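RNA methyltransferase, TrmH family (PDB 2I6D) probably binds RNA and transfers methyl groups to it, as a knotted methyltransferase of the TrmH (SpoU) family. Local coordinates at residues Q26-G32 against L87-L93; Q9-L13 against R46-G50; G186-A192 against R223-P227. All blocks are in the same frame, centred on the assembly; numbering follows the deposited sequence.

Contact 1 of 3, residues Q26-G32 against L87-L93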
ATOM      1  N   GLN A  26       3.023 -16.651   5.567  1.00 29.76           N
ATOM      2  CA  GLN A  26       3.852 -15.584   5.005  1.00 29.70           C
ATOM      3  C   GLN A  26       3.589 -15.493   3.508  1.00 29.85           C
ATOM      4  O   GLN A  26       4.517 -15.540   2.694  1.00 29.76           O
ATOM      5  CB  GLN A  26       5.350 -15.790   5.322  1.00 30.03           C
ATOM      6  CG  GLN A  26       5.712 -15.464   6.796  1.00 32.57           C
ATOM      7  CD  GLN A  26       5.470 -13.987   7.145  1.00 36.01           C
ATOM      8  OE1 GLN A  26       6.107 -13.085   6.584  1.00 38.18           O
ATOM      9  NE2 GLN A  26       4.530 -13.742   8.059  1.00 36.86           N
ATOM     10  N   ALA A  27       2.306 -15.385   3.157  1.00 29.33           N
ATOM     11  CA  ALA A  27       1.882 -15.382   1.761  1.00 29.22           C
ATOM     12  C   ALA A  27       0.644 -14.497   1.539  1.00 28.98           C
ATOM     13  O   ALA A  27      -0.115 -14.217   2.472  1.00 28.26           O
ATOM     14  CB  ALA A  27       1.591 -16.800   1.298  1.00 28.55           C
ATOM     15  N   PHE A  28       0.441 -14.059   0.302  1.00 28.74           N
ATOM     16  CA  PHE A  28      -0.778 -13.326  -0.039  1.00 28.28           C
ATOM     17  C   PHE A  28      -1.093 -13.585  -1.494  1.00 28.62           C
ATOM     18  O   PHE A  28      -0.187 -13.923  -2.287  1.00 29.53           O
ATOM     19  CB  PHE A  28      -0.626 -11.817   0.248  1.00 28.64           C
ATOM     20  CG  PHE A  28       0.329 -11.103  -0.687  1.00 27.98           C
ATOM     21  CD1 PHE A  28      -0.153 -10.423  -1.803  1.00 30.17           C
ATOM     22  CD2 PHE A  28       1.698 -11.147  -0.476  1.00 28.22           C
ATOM     23  CE1 PHE A  28       0.719  -9.754  -2.661  1.00 29.30           C
ATOM     24  CE2 PHE A  28       2.599 -10.469  -1.354  1.00 27.86           C
ATOM     25  CZ  PHE A  28       2.093  -9.783  -2.440  1.00 29.28           C
ATOM     26  N   ALA A  29      -2.363 -13.439  -1.863  1.00 27.85           N
ATOM     27  CA  ALA A  29      -2.781 -13.701  -3.223  1.00 28.32           C
ATOM     28  C   ALA A  29      -3.062 -12.406  -3.997  1.00 28.89           C
ATOM     29  O   ALA A  29      -3.444 -11.362  -3.423  1.00 29.42           O
ATOM     30  CB  ALA A  29      -4.023 -14.607  -3.236  1.00 29.48           C
ATOM     31  N   VAL A  30      -2.919 -12.518  -5.304  1.00 28.44           N
ATOM     32  CA  VAL A  30      -3.179 -11.451  -6.272  1.00 27.73           C
ATOM     33  C   VAL A  30      -3.939 -12.087  -7.419  1.00 28.14           C
ATOM     34  O   VAL A  30      -3.569 -13.191  -7.901  1.00 29.29           O
ATOM     35  CB  VAL A  30      -1.850 -10.834  -6.790  1.00 28.42           C
ATOM     36  CG1 VAL A  30      -2.087  -9.691  -7.829  1.00 26.34           C
ATOM     37  CG2 VAL A  30      -0.999 -10.311  -5.599  1.00 27.25           C
ATOM     38  N   GLU A  31      -4.997 -11.417  -7.849  1.00 27.42           N
ATOM     39  CA  GLU A  31      -5.862 -11.931  -8.913  1.00 27.67           C
ATOM     40  C   GLU A  31      -5.862 -11.097 -10.193  1.00 26.92           C
ATOM     41  O   GLU A  31      -5.845  -9.854 -10.178  1.00 26.47           O
ATOM     42  CB  GLU A  31      -7.287 -12.132  -8.411  1.00 27.18           C
ATOM     43  CG  GLU A  31      -7.378 -13.000  -7.142  1.00 26.26           C
ATOM     44  CD  GLU A  31      -8.838 -13.277  -6.779  1.00 28.92           C
ATOM     45  OE1 GLU A  31      -9.672 -13.290  -7.702  1.00 28.47           O
ATOM     46  OE2 GLU A  31      -9.162 -13.447  -5.582  1.00 28.59           O
ATOM     47  N   GLY A  32      -5.866 -11.812 -11.308  1.00 26.17           N
ATOM     48  CA  GLY A  32      -6.065 -11.208 -12.604  1.00 25.34           C
ATOM     49  C   GLY A  32      -4.769 -10.937 -13.338  1.00 25.77           C
ATOM     50  O   GLY A  32      -3.762 -10.671 -12.716  1.00 26.05           O
ATOM     51  N   LEU A  87      -7.002 -16.078 -13.220  1.00 28.42           N
ATOM     52  CA  LEU A  87      -5.602 -16.175 -12.876  1.00 28.55           C
ATOM     53  C   LEU A  87      -5.454 -15.705 -11.422  1.00 28.30           C
ATOM     54  O   LEU A  87      -5.930 -14.635 -11.063  1.00 27.07           O
ATOM     55  CB  LEU A  87      -4.760 -15.283 -13.823  1.00 27.90           C
ATOM     56  CG  LEU A  87      -3.243 -15.380 -13.718  1.00 28.77           C
ATOM     57  CD1 LEU A  87      -2.763 -16.759 -14.174  1.00 27.63           C
ATOM     58  CD2 LEU A  87      -2.597 -14.221 -14.543  1.00 28.71           C
HETATM   59  N   MSE A  88      -4.823 -16.530 -10.598  1.00 28.86           N
HETATM   60  CA  MSE A  88      -4.604 -16.183  -9.211  1.00 31.53           C
HETATM   61  C   MSE A  88      -3.189 -16.621  -8.879  1.00 29.81           C
HETATM   62  O   MSE A  88      -2.813 -17.774  -9.137  1.00 29.41           O
HETATM   63  CB  MSE A  88      -5.639 -16.892  -8.318  1.00 31.79           C
HETATM   64  CG  MSE A  88      -5.617 -16.448  -6.852  1.00 33.41           C
HETATM   65 SE   MSE A  88      -7.240 -17.140  -5.922  1.00 40.89          SE
HETATM   66  CE  MSE A  88      -6.922 -16.312  -4.152  1.00 36.47           C
ATOM     67  N   ALA A  89      -2.395 -15.692  -8.345  1.00 28.15           N
ATOM     68  CA  ALA A  89      -1.007 -15.966  -7.944  1.00 27.77           C
ATOM     69  C   ALA A  89      -0.907 -15.935  -6.434  1.00 27.84           C
ATOM     70  O   ALA A  89      -1.618 -15.185  -5.780  1.00 28.38           O
ATOM     71  CB  ALA A  89      -0.047 -14.897  -8.574  1.00 25.96           C
ATOM     72  N   VAL A  90       0.001 -16.730  -5.872  1.00 27.70           N
ATOM     73  CA  VAL A  90       0.316 -16.609  -4.472  1.00 26.04           C
ATOM     74  C   VAL A  90       1.779 -16.166  -4.411  1.00 26.66           C
ATOM     75  O   VAL A  90       2.649 -16.820  -5.006  1.00 26.69           O
ATOM     76  CB  VAL A  90       0.117 -17.927  -3.699  1.00 26.48           C
ATOM     77  CG1 VAL A  90       0.585 -17.733  -2.241  1.00 25.41           C
ATOM     78  CG2 VAL A  90      -1.377 -18.358  -3.714  1.00 25.36           C
ATOM     79  N   PHE A  91       2.028 -15.059  -3.717  1.00 24.85           N
ATOM     80  CA  PHE A  91       3.377 -14.526  -3.536  1.00 25.89           C
ATOM     81  C   PHE A  91       3.757 -14.587  -2.085  1.00 26.58           C
ATOM     82  O   PHE A  91       2.883 -14.522  -1.207  1.00 26.58           O
ATOM     83  CB  PHE A  91       3.435 -13.053  -3.942  1.00 25.63           C
ATOM     84  CG  PHE A  91       3.219 -12.814  -5.409  1.00 26.55           C
ATOM     85  CD1 PHE A  91       4.195 -13.165  -6.349  1.00 26.00           C
ATOM     86  CD2 PHE A  91       2.061 -12.185  -5.849  1.00 28.55           C
ATOM     87  CE1 PHE A  91       3.991 -12.929  -7.723  1.00 28.36           C
ATOM     88  CE2 PHE A  91       1.864 -11.916  -7.218  1.00 30.64           C
ATOM     89  CZ  PHE A  91       2.834 -12.298  -8.149  1.00 28.84           C
ATOM     90  N   ASP A  92       5.066 -14.672  -1.825  1.00 26.46           N
ATOM     91  CA  ASP A  92       5.588 -14.499  -0.494  1.00 26.72           C
ATOM     92  C   ASP A  92       5.354 -13.079  -0.002  1.00 27.09           C
ATOM     93  O   ASP A  92       5.604 -12.096  -0.720  1.00 26.17           O
ATOM     94  CB  ASP A  92       7.101 -14.740  -0.485  1.00 26.89           C
ATOM     95  CG  ASP A  92       7.473 -16.209  -0.546  1.00 27.83           C
ATOM     96  OD1 ASP A  92       6.574 -17.086  -0.531  1.00 27.80           O
ATOM     97  OD2 ASP A  92       8.690 -16.467  -0.593  1.00 27.75           O
ATOM     98  N   LEU A  93       4.901 -12.979   1.239  1.00 27.80           N
ATOM     99  CA  LEU A  93       4.864 -11.720   1.946  1.00 29.15           C
ATOM    100  C   LEU A  93       6.322 -11.269   2.115  1.00 30.56           C
ATOM    101  O   LEU A  93       7.160 -12.058   2.558  1.00 30.65           O
ATOM    102  CB  LEU A  93       4.200 -11.973   3.299  1.00 29.26           C
ATOM    103  CG  LEU A  93       3.322 -10.955   4.004  1.00 29.22           C
ATOM    104  CD1 LEU A  93       2.255 -10.417   3.091  1.00 26.69           C
ATOM    105  CD2 LEU A  93       2.683 -11.622   5.215  1.00 28.83           C
TER
HETATM  106  O   HOH W   1       5.256 -18.191   1.425  1.00 45.71           O
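Strand 27-31, at the edge of a four-stranded mixed sheet, lies antiparallel to 87-92, their axes 4.6 Å apart; 45-51 flanks 87-92 on its other side. On one face the F28 ring is the large bump: F91 CB nestles against it, 4.2 Å from the ring centroid in an off-centre CH-pi contact, while L93 fills the space beside it with CD1 3.7 Å from F28 CD2. The F91 ring swings along the strand instead, so that V30 CG2 meets its edge, 3.6 Å from F91 CD2. Helix 33-39 closes this face over V30 and A89. On the other face the small A29 leaves a hollow, and the extended selenomethionine M88 fills it, its CE 3.5 Å from A29 CB. E31 packs its CG against M88 CG at 3.9 Å and sends its carboxylate on to S79 and T80. G32, at the N-cap of the next helix, gives its N to L87 O (2.8 Å). Backbone hydrogen bonds such as F91 N to F28 O (2.9 Å) and A89 N to V30 O (2.8 Å) hold the strands together, and the mostly apolar side chains fill both faces of a largely buried pair.

Contact 2 of 3, residues Q9-L13 against R46-G50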
ATOM      1  N   GLN A   9      -5.026 -27.597  -1.835  1.00 30.22           N
ATOM      2  CA  GLN A   9      -4.673 -26.381  -2.554  1.00 29.49           C
ATOM      3  C   GLN A   9      -5.785 -25.340  -2.477  1.00 28.48           C
ATOM      4  O   GLN A   9      -5.533 -24.159  -2.255  1.00 27.51           O
ATOM      5  CB  GLN A   9      -4.314 -26.705  -3.999  1.00 30.33           C
ATOM      6  CG  GLN A   9      -2.965 -27.405  -4.120  1.00 30.83           C
ATOM      7  CD  GLN A   9      -2.676 -27.851  -5.527  1.00 32.72           C
ATOM      8  OE1 GLN A   9      -3.577 -28.272  -6.257  1.00 33.08           O
ATOM      9  NE2 GLN A   9      -1.413 -27.777  -5.919  1.00 32.66           N
ATOM     10  N   ILE A  10      -7.023 -25.795  -2.641  1.00 27.98           N
ATOM     11  CA  ILE A  10      -8.191 -24.932  -2.534  1.00 27.66           C
ATOM     12  C   ILE A  10      -8.297 -24.334  -1.119  1.00 27.12           C
ATOM     13  O   ILE A  10      -8.492 -23.140  -0.957  1.00 27.09           O
ATOM     14  CB  ILE A  10      -9.476 -25.709  -2.951  1.00 27.85           C
ATOM     15  CG1 ILE A  10      -9.449 -25.962  -4.472  1.00 28.03           C
ATOM     16  CG2 ILE A  10     -10.745 -24.955  -2.521  1.00 28.85           C
ATOM     17  CD1 ILE A  10     -10.545 -26.879  -4.974  1.00 28.46           C
ATOM     18  N   LYS A  11      -8.124 -25.165  -0.101  1.00 27.97           N
ATOM     19  CA  LYS A  11      -8.136 -24.695   1.282  1.00 28.59           C
ATOM     20  C   LYS A  11      -7.052 -23.629   1.516  1.00 28.23           C
ATOM     21  O   LYS A  11      -7.320 -22.545   2.053  1.00 27.76           O
ATOM     22  CB  LYS A  11      -7.962 -25.883   2.232  1.00 28.45           C
ATOM     23  CG  LYS A  11      -7.953 -25.542   3.701  1.00 32.12           C
ATOM     24  CD  LYS A  11      -7.871 -26.844   4.504  1.00 37.02           C
ATOM     25  CE  LYS A  11      -7.935 -26.598   6.005  1.00 42.26           C
ATOM     26  NZ  LYS A  11      -6.650 -26.005   6.492  1.00 46.10           N
ATOM     27  N   PHE A  12      -5.839 -23.919   1.058  1.00 28.13           N
ATOM     28  CA  PHE A  12      -4.737 -22.967   1.147  1.00 27.70           C
ATOM     29  C   PHE A  12      -5.051 -21.629   0.469  1.00 28.15           C
ATOM     30  O   PHE A  12      -4.922 -20.577   1.096  1.00 27.55           O
ATOM     31  CB  PHE A  12      -3.465 -23.585   0.544  1.00 28.40           C
ATOM     32  CG  PHE A  12      -2.336 -22.624   0.409  1.00 29.07           C
ATOM     33  CD1 PHE A  12      -1.575 -22.274   1.525  1.00 31.22           C
ATOM     34  CD2 PHE A  12      -2.024 -22.061  -0.837  1.00 30.96           C
ATOM     35  CE1 PHE A  12      -0.522 -21.368   1.407  1.00 32.24           C
ATOM     36  CE2 PHE A  12      -0.972 -21.163  -0.963  1.00 28.63           C
ATOM     37  CZ  PHE A  12      -0.219 -20.819   0.166  1.00 29.94           C
ATOM     38  N   LEU A  13      -5.445 -21.678  -0.808  1.00 27.05           N
ATOM     39  CA  LEU A  13      -5.824 -20.476  -1.557  1.00 28.26           C
ATOM     40  C   LEU A  13      -6.904 -19.647  -0.836  1.00 28.30           C
ATOM     41  O   LEU A  13      -6.802 -18.400  -0.729  1.00 28.14           O
ATOM     42  CB  LEU A  13      -6.273 -20.857  -2.981  1.00 27.20           C
ATOM     43  CG  LEU A  13      -5.099 -21.196  -3.910  1.00 28.09           C
ATOM     44  CD1 LEU A  13      -5.603 -22.001  -5.084  1.00 28.87           C
ATOM     45  CD2 LEU A  13      -4.328 -19.891  -4.395  1.00 28.59           C
ATOM     46  N   ARG A  46       4.933 -18.362  -5.332  1.00 30.76           N
ATOM     47  CA  ARG A  46       4.847 -19.698  -4.735  0.50 32.26           C
ATOM     48  C   ARG A  46       3.939 -20.612  -5.576  1.00 32.11           C
ATOM     49  O   ARG A  46       4.151 -21.818  -5.692  1.00 31.85           O
ATOM     50  CB  ARG A  46       4.226 -19.491  -3.340  0.50 32.23           C
ATOM     51  CG  ARG A  46       4.189 -20.665  -2.368  0.50 33.76           C
ATOM     52  CD  ARG A  46       3.856 -20.125  -0.968  0.50 33.58           C
ATOM     53  NE  ARG A  46       3.314 -21.134  -0.067  0.50 37.56           N
ATOM     54  CZ  ARG A  46       3.133 -20.963   1.241  0.50 38.94           C
ATOM     55  NH1 ARG A  46       2.640 -21.949   1.982  0.50 38.52           N
ATOM     56  NH2 ARG A  46       3.455 -19.814   1.816  0.50 39.58           N
HETATM   57  N   MSE A  47       2.874 -20.009  -6.102  1.00 32.03           N
HETATM   58  CA  MSE A  47       1.833 -20.746  -6.798  1.00 35.01           C
HETATM   59  C   MSE A  47       1.166 -19.835  -7.828  1.00 31.92           C
HETATM   60  O   MSE A  47       0.972 -18.646  -7.577  1.00 30.63           O
HETATM   61  CB  MSE A  47       0.810 -21.256  -5.787  1.00 33.95           C
HETATM   62  CG  MSE A  47      -0.461 -21.795  -6.392  1.00 39.40           C
HETATM   63 SE   MSE A  47      -1.532 -22.799  -5.058  1.00 48.91          SE
HETATM   64  CE  MSE A  47      -0.802 -24.565  -5.400  1.00 47.34           C
ATOM     65  N   LEU A  48       0.837 -20.405  -8.985  1.00 30.30           N
ATOM     66  CA  LEU A  48       0.177 -19.664 -10.062  1.00 28.79           C
ATOM     67  C   LEU A  48      -0.861 -20.592 -10.673  1.00 28.63           C
ATOM     68  O   LEU A  48      -0.538 -21.672 -11.146  1.00 28.22           O
ATOM     69  CB  LEU A  48       1.193 -19.205 -11.102  1.00 28.24           C
ATOM     70  CG  LEU A  48       0.655 -18.307 -12.212  1.00 29.75           C
ATOM     71  CD1 LEU A  48       0.133 -16.970 -11.640  1.00 29.98           C
ATOM     72  CD2 LEU A  48       1.747 -18.059 -13.252  1.00 28.90           C
ATOM     73  N   VAL A  49      -2.115 -20.170 -10.640  1.00 28.59           N
ATOM     74  CA  VAL A  49      -3.242 -21.027 -11.030  1.00 29.47           C
ATOM     75  C   VAL A  49      -4.031 -20.232 -12.065  1.00 29.21           C
ATOM     76  O   VAL A  49      -4.373 -19.065 -11.829  1.00 28.43           O
ATOM     77  CB  VAL A  49      -4.098 -21.297  -9.801  1.00 30.34           C
ATOM     78  CG1 VAL A  49      -5.407 -21.899 -10.157  1.00 34.67           C
ATOM     79  CG2 VAL A  49      -3.345 -22.233  -8.848  1.00 31.10           C
ATOM     80  N   GLY A  50      -4.268 -20.817 -13.226  1.00 28.44           N
ATOM     81  CA  GLY A  50      -5.012 -20.088 -14.232  1.00 28.04           C
ATOM     82  C   GLY A  50      -5.386 -20.964 -15.402  1.00 28.11           C
ATOM     83  O   GLY A  50      -4.957 -22.105 -15.492  1.00 27.85           O
TER
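M47, a selenomethionine, is the centrepiece: it projects from the strand into the side of helix 9-13 and gives up more surface here than any other residue. Its SE sits 4.1 Å from L13 CG and 4.3 Å from F12 CD2, while the methyl CE passes on to Q9 NE2 at 3.3 Å; the amide oxygen of Q9 is bonded to S6. F12 comes next. Its ring meets M47 SE obliquely, a Met-aromatic contact with SE 5.5 Å from the ring centroid, and its CE1 lies over one face of the R46 guanidinium, 3.3 Å from NH1. R46 thus flanks the ring while its charge is answered by a salt bridge to E25. Packing, not polar bonding, joins the two segments. R46 and M47 both pair with V90, a classic beta bulge where the chain turns a corner. The helix crosses strand 47-50 at 105°, with 11.7 Å between axes, a gap filled by side chains from both. Beneath it M47 and V49 are joined by V90 of strand 87-92, which F12 and L13 also touch, and by E65 and V67 of strand 65-69. Helix 7-15 therefore lies over one face of the sheet, while L48 points to the other.

Contact 3 of 3, residues G186-A192 against R223-P227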
ATOM      1  N   GLY A 186      -1.883  24.739  10.954  1.00 37.09           N
ATOM      2  CA  GLY A 186      -0.458  24.614  10.678  1.00 35.92           C
ATOM      3  C   GLY A 186      -0.059  25.620   9.623  1.00 35.56           C
ATOM      4  O   GLY A 186      -0.841  26.485   9.256  1.00 35.34           O
ATOM      5  N   GLN A 187       1.160  25.498   9.117  1.00 35.14           N
ATOM      6  CA  GLN A 187       1.620  26.381   8.045  1.00 34.62           C
ATOM      7  C   GLN A 187       0.998  25.996   6.698  1.00 32.34           C
ATOM      8  O   GLN A 187       0.998  24.828   6.347  1.00 32.15           O
ATOM      9  CB  GLN A 187       3.136  26.270   7.922  1.00 34.85           C
ATOM     10  CG  GLN A 187       3.710  27.181   6.846  1.00 37.00           C
ATOM     11  CD  GLN A 187       5.219  27.266   6.917  1.00 38.72           C
ATOM     12  OE1 GLN A 187       5.888  26.301   7.281  1.00 39.17           O
ATOM     13  NE2 GLN A 187       5.757  28.416   6.546  1.00 37.89           N
ATOM     14  N   SER A 188       0.506  26.971   5.932  1.00 31.92           N
ATOM     15  CA  SER A 188       0.024  26.676   4.576  1.00 30.04           C
ATOM     16  C   SER A 188       1.095  25.915   3.815  1.00 30.18           C
ATOM     17  O   SER A 188       2.255  26.341   3.781  1.00 30.02           O
ATOM     18  CB  SER A 188      -0.302  27.947   3.794  1.00 30.74           C
ATOM     19  OG  SER A 188      -0.507  27.606   2.431  1.00 29.32           O
ATOM     20  N   LEU A 189       0.721  24.798   3.187  0.50 29.49           N
ATOM     21  CA  LEU A 189       1.651  24.005   2.374  0.50 29.93           C
ATOM     22  C   LEU A 189       2.232  24.795   1.193  0.50 30.16           C
ATOM     23  O   LEU A 189       3.285  24.437   0.670  0.50 30.10           O
ATOM     24  CB  LEU A 189       0.999  22.704   1.857  0.50 30.33           C
ATOM     25  CG  LEU A 189       0.242  22.696   0.522  0.50 30.12           C
ATOM     26  CD1 LEU A 189       0.131  21.302  -0.056  0.50 30.35           C
ATOM     27  CD2 LEU A 189      -1.133  23.317   0.667  0.50 29.95           C
ATOM     28  N   TYR A 190       1.531  25.836   0.761  1.00 29.63           N
ATOM     29  CA  TYR A 190       2.039  26.706  -0.304  1.00 31.48           C
ATOM     30  C   TYR A 190       3.129  27.661   0.162  1.00 32.18           C
ATOM     31  O   TYR A 190       3.897  28.146  -0.656  1.00 32.77           O
ATOM     32  CB  TYR A 190       0.895  27.490  -0.959  1.00 32.75           C
ATOM     33  CG  TYR A 190      -0.211  26.568  -1.411  1.00 34.14           C
ATOM     34  CD1 TYR A 190       0.066  25.429  -2.171  1.00 34.29           C
ATOM     35  CD2 TYR A 190      -1.522  26.824  -1.068  1.00 36.30           C
ATOM     36  CE1 TYR A 190      -0.955  24.557  -2.567  1.00 34.07           C
ATOM     37  CE2 TYR A 190      -2.545  25.979  -1.472  1.00 38.02           C
ATOM     38  CZ  TYR A 190      -2.252  24.843  -2.208  1.00 37.28           C
ATOM     39  OH  TYR A 190      -3.310  24.019  -2.588  1.00 39.60           O
ATOM     40  N   GLU A 191       3.183  27.924   1.468  1.00 31.93           N
ATOM     41  CA  GLU A 191       4.170  28.843   2.040  1.00 32.48           C
ATOM     42  C   GLU A 191       5.380  28.121   2.648  1.00 32.11           C
ATOM     43  O   GLU A 191       6.411  28.739   2.883  1.00 32.11           O
ATOM     44  CB  GLU A 191       3.523  29.746   3.103  1.00 31.75           C
ATOM     45  CG  GLU A 191       2.331  30.535   2.579  1.00 32.92           C
ATOM     46  CD  GLU A 191       1.674  31.434   3.629  1.00 34.80           C
ATOM     47  OE1 GLU A 191       1.887  31.246   4.850  1.00 38.75           O
ATOM     48  OE2 GLU A 191       0.925  32.327   3.215  1.00 38.22           O
ATOM     49  N   ALA A 192       5.247  26.826   2.917  1.00 31.42           N
ATOM     50  CA  ALA A 192       6.308  26.094   3.565  1.00 31.39           C
ATOM     51  C   ALA A 192       7.408  25.831   2.543  1.00 31.36           C
ATOM     52  O   ALA A 192       7.104  25.417   1.438  1.00 30.43           O
ATOM     53  CB  ALA A 192       5.760  24.777   4.137  1.00 31.80           C
ATOM     54  N   ARG A 223       4.350  21.290  10.896  1.00 30.55           N
ATOM     55  CA  ARG A 223       2.918  21.091  10.607  1.00 30.27           C
ATOM     56  C   ARG A 223       2.507  21.816   9.333  1.00 30.42           C
ATOM     57  O   ARG A 223       2.765  23.011   9.206  1.00 31.09           O
ATOM     58  CB  ARG A 223       2.053  21.630  11.752  1.00 30.29           C
ATOM     59  CG  ARG A 223       2.241  20.929  13.037  1.00 30.67           C
ATOM     60  CD  ARG A 223       1.472  21.687  14.141  1.00 33.99           C
ATOM     61  NE  ARG A 223       0.886  20.692  15.019  1.00 38.16           N
ATOM     62  CZ  ARG A 223      -0.413  20.454  15.164  1.00 38.39           C
ATOM     63  NH1 ARG A 223      -0.777  19.497  16.005  1.00 38.58           N
ATOM     64  NH2 ARG A 223      -1.341  21.176  14.526  1.00 35.25           N
ATOM     65  N   LEU A 224       1.839  21.095   8.439  1.00 29.97           N
ATOM     66  CA  LEU A 224       1.331  21.630   7.186  1.00 31.61           C
ATOM     67  C   LEU A 224      -0.196  21.590   7.154  1.00 32.22           C
ATOM     68  O   LEU A 224      -0.833  20.653   7.665  1.00 33.78           O
ATOM     69  CB  LEU A 224       1.855  20.802   5.990  1.00 30.96           C
ATOM     70  CG  LEU A 224       3.388  20.654   5.910  1.00 31.83           C
ATOM     71  CD1 LEU A 224       3.744  19.773   4.719  1.00 31.92           C
ATOM     72  CD2 LEU A 224       4.031  22.051   5.743  1.00 31.45           C
ATOM     73  N   THR A 225      -0.774  22.576   6.486  1.00 32.68           N
ATOM     74  CA  THR A 225      -2.214  22.614   6.308  1.00 32.79           C
ATOM     75  C   THR A 225      -2.509  22.924   4.846  1.00 32.04           C
ATOM     76  O   THR A 225      -1.761  23.657   4.198  1.00 31.60           O
ATOM     77  CB  THR A 225      -2.840  23.696   7.200  1.00 33.76           C
ATOM     78  OG1 THR A 225      -2.405  23.503   8.551  1.00 36.39           O
ATOM     79  CG2 THR A 225      -4.344  23.602   7.186  1.00 34.07           C
ATOM     80  N   ILE A 226      -3.610  22.382   4.341  1.00 31.40           N
ATOM     81  CA  ILE A 226      -4.143  22.778   3.051  1.00 31.89           C
ATOM     82  C   ILE A 226      -5.266  23.762   3.333  1.00 31.86           C
ATOM     83  O   ILE A 226      -6.319  23.386   3.857  1.00 30.92           O
ATOM     84  CB  ILE A 226      -4.698  21.561   2.268  1.00 31.49           C
ATOM     85  CG1 ILE A 226      -3.604  20.483   2.104  1.00 33.08           C
ATOM     86  CG2 ILE A 226      -5.286  22.021   0.913  1.00 32.25           C
ATOM     87  CD1 ILE A 226      -4.160  19.117   1.638  1.00 34.41           C
ATOM     88  N   PRO A 227      -5.067  25.029   2.965  1.00 32.22           N
ATOM     89  CA  PRO A 227      -6.018  26.071   3.340  1.00 32.39           C
ATOM     90  C   PRO A 227      -7.385  25.873   2.672  1.00 31.54           C
ATOM     91  O   PRO A 227      -7.455  25.485   1.495  1.00 29.60           O
ATOM     92  CB  PRO A 227      -5.366  27.367   2.818  1.00 32.77           C
ATOM     93  CG  PRO A 227      -3.954  26.987   2.425  1.00 33.71           C
ATOM     94  CD  PRO A 227      -3.946  25.532   2.143  1.00 33.74           C
TER
HETATM   95  O   HOH W   2       5.392  24.065   9.011  1.00 45.45           O
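R223 makes its contribution through the backbone: its carbonyl O accepts from Q187 N (3.0 Å) and takes a second bond from a water, 2.8 Å away, which also donates to Q187 OE1 (2.9 Å). Its guanidinium turns elsewhere, to D185 O and, by a cation-pi contact, the ring of F183. L224 pairs in parallel with Q187. Its CA-H points at Q187 O, 3.3 Å from CA to O, and its side chain leans the same way as that of Q187, with CD2 3.6 Å from A192 CB and W253 of helix 242-255 nearby. T225 continues the pairing with S188: its N donates to Q187 O (2.9 Å), and its O accepts from L189 N (2.9 Å). The T225 hydroxyl bonds to F183 O and crowds G186, where a CB would clash with OG1. At I226 the strand pairing has ended and packing takes over, L189 CD2 lying 4.0 Å from I226 CG1. P227 closes the segment, its CD 3.9 Å from both L189 CD2 and Y190 CE2, its CG 3.5 Å from S188 OG. That same S188 OG accepts from Y190 N (3.2 Å), an ST turn that bends the chain away just after the short strand. Here the short strand 187-188 forms the edge of a parallel alpha/beta sheet: 222-225 separates it from 179-182, and helix 242-255 packs against the side chains, within the SpoU methylase part of a SPOUT-type, class IV-like fold known for its knot.

How the contacts relate
Contacts 1 and 2 belong to one sheet, largely in the region matching the MRM3-like substrate-binding family; their centres are 8 Å apart. V90 ties them together: V90 N is 2.7 Å from M47 O and V90 O 2.8 Å from R46 N, both probable hydrogen bonds, and V90 CG2 packs 3.4 Å from L13 CD2. Their segments also alternate along the chain. Contact 3 lies across the chain's centre in the methylase part, its centre about 40 Å from that of contact 1 and 48 Å from that of contact 2, with nearest atoms about 30 and 38 Å apart. The contacts thus sample both halves of the protein, and none can be assigned to the cofactor pocket from these coordinates.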